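Local coordinates for PhiH1 repressor-like protein (Haloarcula marismortui ATCC 43049, PDB 3B73) that is of unknown function but, as a winged helix-turn-helix protein resembling a phage repressor, probably binds DNA to regulate transcription, at residues R17-I22 and K51-H56; E32-D37 and S44-R49. All coordinates share one frame; numbering follows the deposited sequence.

In the fold
Both contacts pack helix 43-55 against the helices that precede it in the winged helix-turn-helix domain. Along the chain the order is 17-22, 32-37, 44-49, 51-56, so interaction 2 falls wholly within the span that interaction 1 brings together. Their centres lie about 10 Å apart, interaction 1 only about 2 Å from the centre of the chain and interaction 2 about 11 Å from it. The two are continuous: Ile21 CG2 lies 3.4 Å from Leu33 CD2, and Ile18 CD1 lies 3.7 Å from Arg49 CB. Helix 43-55 is thus held at its C-terminal part by helix 13-25 and nearer its start by helix 30-34, giving the three-helix core of the domain.

Interaction 1 of 2, residues R17-I22 and K51-H56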
loop_
_atom_site.group_PDB
_atom_site.type_symbol
_atom_site.label_atom_id
_atom_site.label_comp_id
_atom_site.label_asym_id
_atom_site.label_seq_id
_atom_site.Cartn_x
_atom_site.Cartn_y
_atom_site.Cartn_z
ATOM N N ARG B 17 -0.175 -2.100 5.440
ATOM C CA ARG B 17 0.506 -1.853 6.707
ATOM C C ARG B 17 0.122 -2.897 7.728
ATOM O O ARG B 17 0.984 -3.511 8.357
ATOM C CB ARG B 17 0.194 -0.461 7.254
ATOM C CG ARG B 17 0.663 0.654 6.359
ATOM C CD ARG B 17 2.149 0.552 6.050
ATOM N NE ARG B 17 2.379 1.358 4.876
ATOM C CZ ARG B 17 2.626 0.869 3.671
ATOM N NH1 ARG B 17 2.772 -0.429 3.481
ATOM N NH2 ARG B 17 2.758 1.701 2.660
ATOM N N ILE B 18 -1.175 -3.130 7.885
ATOM C CA ILE B 18 -1.598 -4.137 8.839
ATOM C C ILE B 18 -1.017 -5.492 8.469
ATOM O O ILE B 18 -0.501 -6.190 9.329
ATOM C CB ILE B 18 -3.108 -4.227 8.920
ATOM C CG1 ILE B 18 -3.659 -2.926 9.508
ATOM C CG2 ILE B 18 -3.509 -5.459 9.715
ATOM C CD1 ILE B 18 -5.089 -2.733 9.242
ATOM N N LEU B 19 -1.095 -5.874 7.195
ATOM C CA LEU B 19 -0.544 -7.174 6.811
ATOM C C LEU B 19 0.951 -7.269 7.129
ATOM O O LEU B 19 1.419 -8.281 7.637
ATOM C CB LEU B 19 -0.799 -7.487 5.336
ATOM C CG LEU B 19 -2.219 -7.931 5.024
ATOM C CD1 LEU B 19 -2.430 -7.898 3.535
ATOM C CD2 LEU B 19 -2.512 -9.336 5.607
ATOM N N GLU B 20 1.687 -6.199 6.843
ATOM C CA GLU B 20 3.134 -6.148 7.059
ATOM C C GLU B 20 3.471 -6.273 8.545
ATOM O O GLU B 20 4.423 -6.950 8.928
ATOM C CB GLU B 20 3.725 -4.852 6.479
ATOM C CG GLU B 20 3.717 -4.841 4.945
ATOM C CD GLU B 20 3.867 -3.449 4.336
ATOM O OE1 GLU B 20 3.968 -3.380 3.096
ATOM O OE2 GLU B 20 3.884 -2.430 5.073
ATOM N N ILE B 21 2.666 -5.638 9.382
ATOM C CA ILE B 21 2.913 -5.669 10.810
ATOM C C ILE B 21 2.621 -7.048 11.369
ATOM O O ILE B 21 3.396 -7.591 12.155
ATOM C CB ILE B 21 2.098 -4.598 11.553
ATOM C CG1 ILE B 21 2.763 -3.228 11.372
ATOM C CG2 ILE B 21 2.000 -4.941 13.032
ATOM C CD1 ILE B 21 1.813 -2.037 11.620
ATOM N N ILE B 22 1.510 -7.633 10.962
ATOM C CA ILE B 22 1.183 -8.953 11.460
ATOM C C ILE B 22 2.193 -9.987 10.932
ATOM O O ILE B 22 2.580 -10.897 11.648
ATOM C CB ILE B 22 -0.261 -9.329 11.109
ATOM C CG1 ILE B 22 -1.221 -8.424 11.893
ATOM C CG2 ILE B 22 -0.521 -10.812 11.400
ATOM C CD1 ILE B 22 -2.683 -8.735 11.643
ATOM N N LYS B 51 -11.388 -7.111 9.981
ATOM C CA LYS B 51 -12.553 -7.907 9.596
ATOM C C LYS B 51 -12.534 -8.104 8.082
ATOM O O LYS B 51 -12.813 -9.202 7.582
ATOM C CB LYS B 51 -13.851 -7.231 10.059
ATOM C CG LYS B 51 -15.005 -8.188 10.370
ATOM C CD LYS B 51 -15.860 -8.455 9.138
ATOM C CE LYS B 51 -17.108 -9.273 9.469
ATOM N NZ LYS B 51 -17.975 -9.455 8.259
ATOM N N LYS B 52 -12.159 -7.045 7.362
ATOM C CA LYS B 52 -12.146 -7.082 5.900
ATOM C C LYS B 52 -11.064 -8.029 5.372
ATOM O O LYS B 52 -11.323 -8.869 4.516
ATOM C CB LYS B 52 -11.915 -5.684 5.343
ATOM C CG LYS B 52 -12.434 -5.472 3.926
ATOM C CD LYS B 52 -13.890 -5.068 3.962
ATOM C CE LYS B 52 -14.393 -4.666 2.601
ATOM N NZ LYS B 52 -15.880 -4.703 2.587
ATOM N N LEU B 53 -9.852 -7.894 5.898
ATOM C CA LEU B 53 -8.760 -8.772 5.519
ATOM C C LEU B 53 -9.108 -10.236 5.782
ATOM O O LEU B 53 -8.746 -11.110 4.984
ATOM C CB LEU B 53 -7.464 -8.352 6.233
ATOM C CG LEU B 53 -6.955 -7.005 5.704
ATOM C CD1 LEU B 53 -6.080 -6.254 6.710
ATOM C CD2 LEU B 53 -6.283 -7.182 4.355
ATOM N N ALA B 54 -9.820 -10.501 6.882
ATOM C CA ALA B 54 -10.212 -11.872 7.217
ATOM C C ALA B 54 -11.265 -12.392 6.244
ATOM O O ALA B 54 -11.231 -13.567 5.843
ATOM C CB ALA B 54 -10.703 -11.974 8.660
ATOM N N ASP B 55 -12.189 -11.517 5.850
ATOM C CA ASP B 55 -13.208 -11.881 4.862
ATOM C C ASP B 55 -12.550 -12.298 3.578
ATOM O O ASP B 55 -13.051 -13.188 2.884
ATOM C CB ASP B 55 -14.160 -10.709 4.601
ATOM C CG ASP B 55 -15.033 -10.382 5.818
ATOM O OD1 ASP B 55 -15.115 -11.232 6.732
ATOM O OD2 ASP B 55 -15.641 -9.288 5.856
ATOM N N HIS B 56 -11.432 -11.648 3.259
ATOM C CA HIS B 56 -10.709 -11.936 2.024
ATOM C C HIS B 56 -9.612 -12.974 2.232
ATOM O O HIS B 56 -8.771 -13.180 1.366
ATOM C CB HIS B 56 -10.157 -10.649 1.419
ATOM C CG HIS B 56 -11.223 -9.726 0.925
ATOM N ND1 HIS B 56 -11.618 -9.688 -0.397
ATOM C CD2 HIS B 56 -12.000 -8.826 1.574
ATOM C CE1 HIS B 56 -12.581 -8.797 -0.540
ATOM N NE2 HIS B 56 -12.830 -8.256 0.638
#
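A buried, wholly apolar helix-helix contact joins Ile18 and Leu19 of helix 13-25 to Leu53 near the C-terminal end of helix 43-55, close to the centre of the chain. The backbones stand well apart, the nearest CA atoms, those of Leu19 and Leu53, being 8.5 Å from each other, so side chains alone bridge the gap. Leu53 does so with both branches. Its CD1 meets Ile18 CG2 at 4.0 Å, while its CD2 lies 4.0 Å from Leu19 CD1 and close to Leu19 CG as well. The fork of one leucine therefore spans two consecutive residues of the facing helix. On Ile18 the touching methyl is the branch anti to the backbone N, and the bond from CA to CB already points at helix 43-55; Leu19 starts off across that direction and reaches Leu53 through its isopropyl end, CG and CD1. Only 126 Å² is buried between the segments, consistent with a small patch within a larger core. Leu59 of strand 59-62 touches both Leu19 and Leu53, and Leu50 and Leu33 add to the packing round Ile18. First helix, third helix and the first strand of the wing hairpin thus share one hydrophobic core, the arrangement of a winged helix-turn-helix domain.

Interaction 2 of 2, residues E32-D37 and S44-R49; sequences ELEDRD and SSVSRR. With SO4 (sulfate ion), chain D.
Leu33 and Val46 carry the packing between the two helices of the helix-turn-helix, helix 30-34 and the N-terminal half of helix 43-55, the latter in the position of the recognition helix. The backbones come nearest at Glu34 and Val46, whose CA atoms are 6.9 Å apart. Leu33 and Val46 both direct their CA-CB bonds across the gap, and the two side chains meet at a slant. One methyl does most of the touching: Val46 CG1, anti to its backbone N (chi1 175°), sits 3.8 Å from Leu33 CD1 and equally 3.8 Å from Leu33 CB, lying against the base of the leucine as well as one branch. The other valine methyl, CG2, approaches the carboxylate of Glu34 at the margin of the patch, with 4.3 Å to OE1. Ile39 and Ile41, from the turn between the helices, also pack on Val46.

Ser45, the neighbour of Val46, serves a different surface. A sulfate, probably from the crystallisation liquor, is bound there and also receives a hydrogen bond from Ser42 N. An anion at this helix start is compatible with a place for DNA phosphate, though that remains inference. Ser45 OG, anti to its own carbonyl carbon (chi1 -68°), donates to sulfate O3 at 2.7 Å.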
loop_
_atom_site.group_PDB
_atom_site.type_symbol
_atom_site.label_atom_id
_atom_site.label_comp_id
_atom_site.label_asym_id
_atom_site.label_seq_id
_atom_site.Cartn_x
_atom_site.Cartn_y
_atom_site.Cartn_z
ATOM N N GLU B 32 -3.185 -3.080 19.909
ATOM C CA GLU B 32 -1.747 -3.007 19.659
ATOM C C GLU B 32 -1.365 -2.502 18.240
ATOM O O GLU B 32 -0.303 -1.904 18.052
ATOM C CB GLU B 32 -1.049 -4.327 20.034
ATOM C CG GLU B 32 -1.338 -5.505 19.130
ATOM C CD GLU B 32 -0.520 -5.465 17.848
ATOM O OE1 GLU B 32 0.472 -4.694 17.785
ATOM O OE2 GLU B 32 -0.871 -6.207 16.906
ATOM N N LEU B 33 -2.228 -2.722 17.249
ATOM C CA LEU B 33 -1.955 -2.205 15.906
ATOM C C LEU B 33 -2.095 -0.692 15.891
ATOM O O LEU B 33 -1.275 0.017 15.287
ATOM C CB LEU B 33 -2.893 -2.835 14.881
ATOM C CG LEU B 33 -2.460 -4.228 14.421
ATOM C CD1 LEU B 33 -3.615 -4.911 13.711
ATOM C CD2 LEU B 33 -1.217 -4.136 13.519
ATOM N N GLU B 34 -3.153 -0.221 16.554
ATOM C CA GLU B 34 -3.427 1.202 16.771
ATOM C C GLU B 34 -2.197 1.956 17.303
ATOM O O GLU B 34 -1.892 3.083 16.890
ATOM C CB GLU B 34 -4.604 1.334 17.756
ATOM C CG GLU B 34 -4.831 2.723 18.281
ATOM C CD GLU B 34 -5.030 3.701 17.161
ATOM O OE1 GLU B 34 -5.636 3.298 16.147
ATOM O OE2 GLU B 34 -4.574 4.858 17.285
ATOM N N ASP B 35 -1.473 1.312 18.206
ATOM C CA ASP B 35 -0.359 1.962 18.887
ATOM C C ASP B 35 0.915 2.068 18.051
ATOM O O ASP B 35 1.866 2.718 18.465
ATOM C CB ASP B 35 -0.071 1.260 20.219
ATOM C CG ASP B 35 -1.228 1.378 21.198
ATOM O OD1 ASP B 35 -1.914 2.425 21.173
ATOM O OD2 ASP B 35 -1.456 0.429 21.982
ATOM N N ARG B 36 0.938 1.427 16.885
ATOM C CA ARG B 36 2.082 1.529 15.980
ATOM C C ARG B 36 2.172 2.921 15.334
ATOM O O ARG B 36 1.148 3.551 15.052
ATOM C CB ARG B 36 1.964 0.463 14.900
ATOM C CG ARG B 36 2.243 -0.924 15.396
ATOM C CD ARG B 36 3.723 -1.053 15.638
ATOM N NE ARG B 36 4.224 -2.322 15.121
ATOM C CZ ARG B 36 5.245 -2.432 14.276
ATOM N NH1 ARG B 36 5.639 -3.628 13.848
ATOM N NH2 ARG B 36 5.888 -1.348 13.872
ATOM N N ASP B 37 3.389 3.408 15.092
ATOM C CA ASP B 37 3.548 4.728 14.468
ATOM C C ASP B 37 3.004 4.696 13.052
ATOM O O ASP B 37 2.484 5.693 12.537
ATOM C CB ASP B 37 5.020 5.148 14.423
ATOM C CG ASP B 37 5.509 5.721 15.742
ATOM O OD1 ASP B 37 4.922 5.390 16.796
ATOM O OD2 ASP B 37 6.487 6.501 15.725
ATOM N N SER B 44 -11.063 1.573 15.891
ATOM C CA SER B 44 -12.265 1.014 15.269
ATOM C C SER B 44 -12.035 0.775 13.772
ATOM O O SER B 44 -12.554 -0.190 13.193
ATOM C CB SER B 44 -13.491 1.906 15.514
ATOM O OG SER B 44 -13.251 3.234 15.085
ATOM N N SER B 45 -11.254 1.649 13.140
ATOM C CA SER B 45 -10.960 1.483 11.720
ATOM C C SER B 45 -10.104 0.249 11.528
ATOM O O SER B 45 -10.339 -0.545 10.616
ATOM C CB SER B 45 -10.236 2.700 11.156
ATOM O OG SER B 45 -11.102 3.809 11.138
ATOM N N VAL B 46 -9.107 0.100 12.399
ATOM C CA VAL B 46 -8.266 -1.084 12.371
ATOM C C VAL B 46 -9.130 -2.322 12.474
ATOM O O VAL B 46 -8.950 -3.264 11.702
ATOM C CB VAL B 46 -7.219 -1.082 13.500
ATOM C CG1 VAL B 46 -6.440 -2.423 13.512
ATOM C CG2 VAL B 46 -6.291 0.109 13.341
ATOM N N SER B 47 -10.056 -2.338 13.436
ATOM C CA SER B 47 -10.984 -3.468 13.558
ATOM C C SER B 47 -11.736 -3.741 12.261
ATOM O O SER B 47 -11.900 -4.903 11.853
ATOM C CB SER B 47 -11.986 -3.250 14.693
ATOM O OG SER B 47 -11.354 -3.455 15.941
ATOM N N ARG B 48 -12.208 -2.671 11.627
ATOM C CA ARG B 48 -12.893 -2.791 10.340
ATOM C C ARG B 48 -11.999 -3.414 9.265
ATOM O O ARG B 48 -12.418 -4.339 8.573
ATOM C CB ARG B 48 -13.411 -1.427 9.882
ATOM C CG ARG B 48 -14.854 -1.186 10.276
ATOM C CD ARG B 48 -15.323 0.225 9.929
ATOM N NE ARG B 48 -15.161 1.149 11.051
ATOM C CZ ARG B 48 -14.479 2.286 10.989
ATOM N NH1 ARG B 48 -13.904 2.644 9.847
ATOM N NH2 ARG B 48 -14.382 3.070 12.061
ATOM N N ARG B 49 -10.768 -2.920 9.143
ATOM C CA ARG B 49 -9.821 -3.471 8.180
ATOM C C ARG B 49 -9.459 -4.911 8.516
ATOM O O ARG B 49 -9.350 -5.761 7.618
ATOM C CB ARG B 49 -8.554 -2.615 8.091
ATOM C CG ARG B 49 -8.811 -1.197 7.626
ATOM C CD ARG B 49 -9.908 -1.102 6.585
ATOM N NE ARG B 49 -9.641 -1.847 5.350
ATOM C CZ ARG B 49 -10.468 -1.841 4.310
ATOM N NH1 ARG B 49 -11.590 -1.139 4.380
ATOM N NH2 ARG B 49 -10.197 -2.531 3.205
HETATM S S SO4 D . -9.481 7.425 11.144
HETATM O O1 SO4 D . -9.186 7.416 9.713
HETATM O O2 SO4 D . -10.767 8.098 11.385
HETATM O O3 SO4 D . -9.576 6.039 11.610
HETATM O O4 SO4 D . -8.389 8.129 11.828
#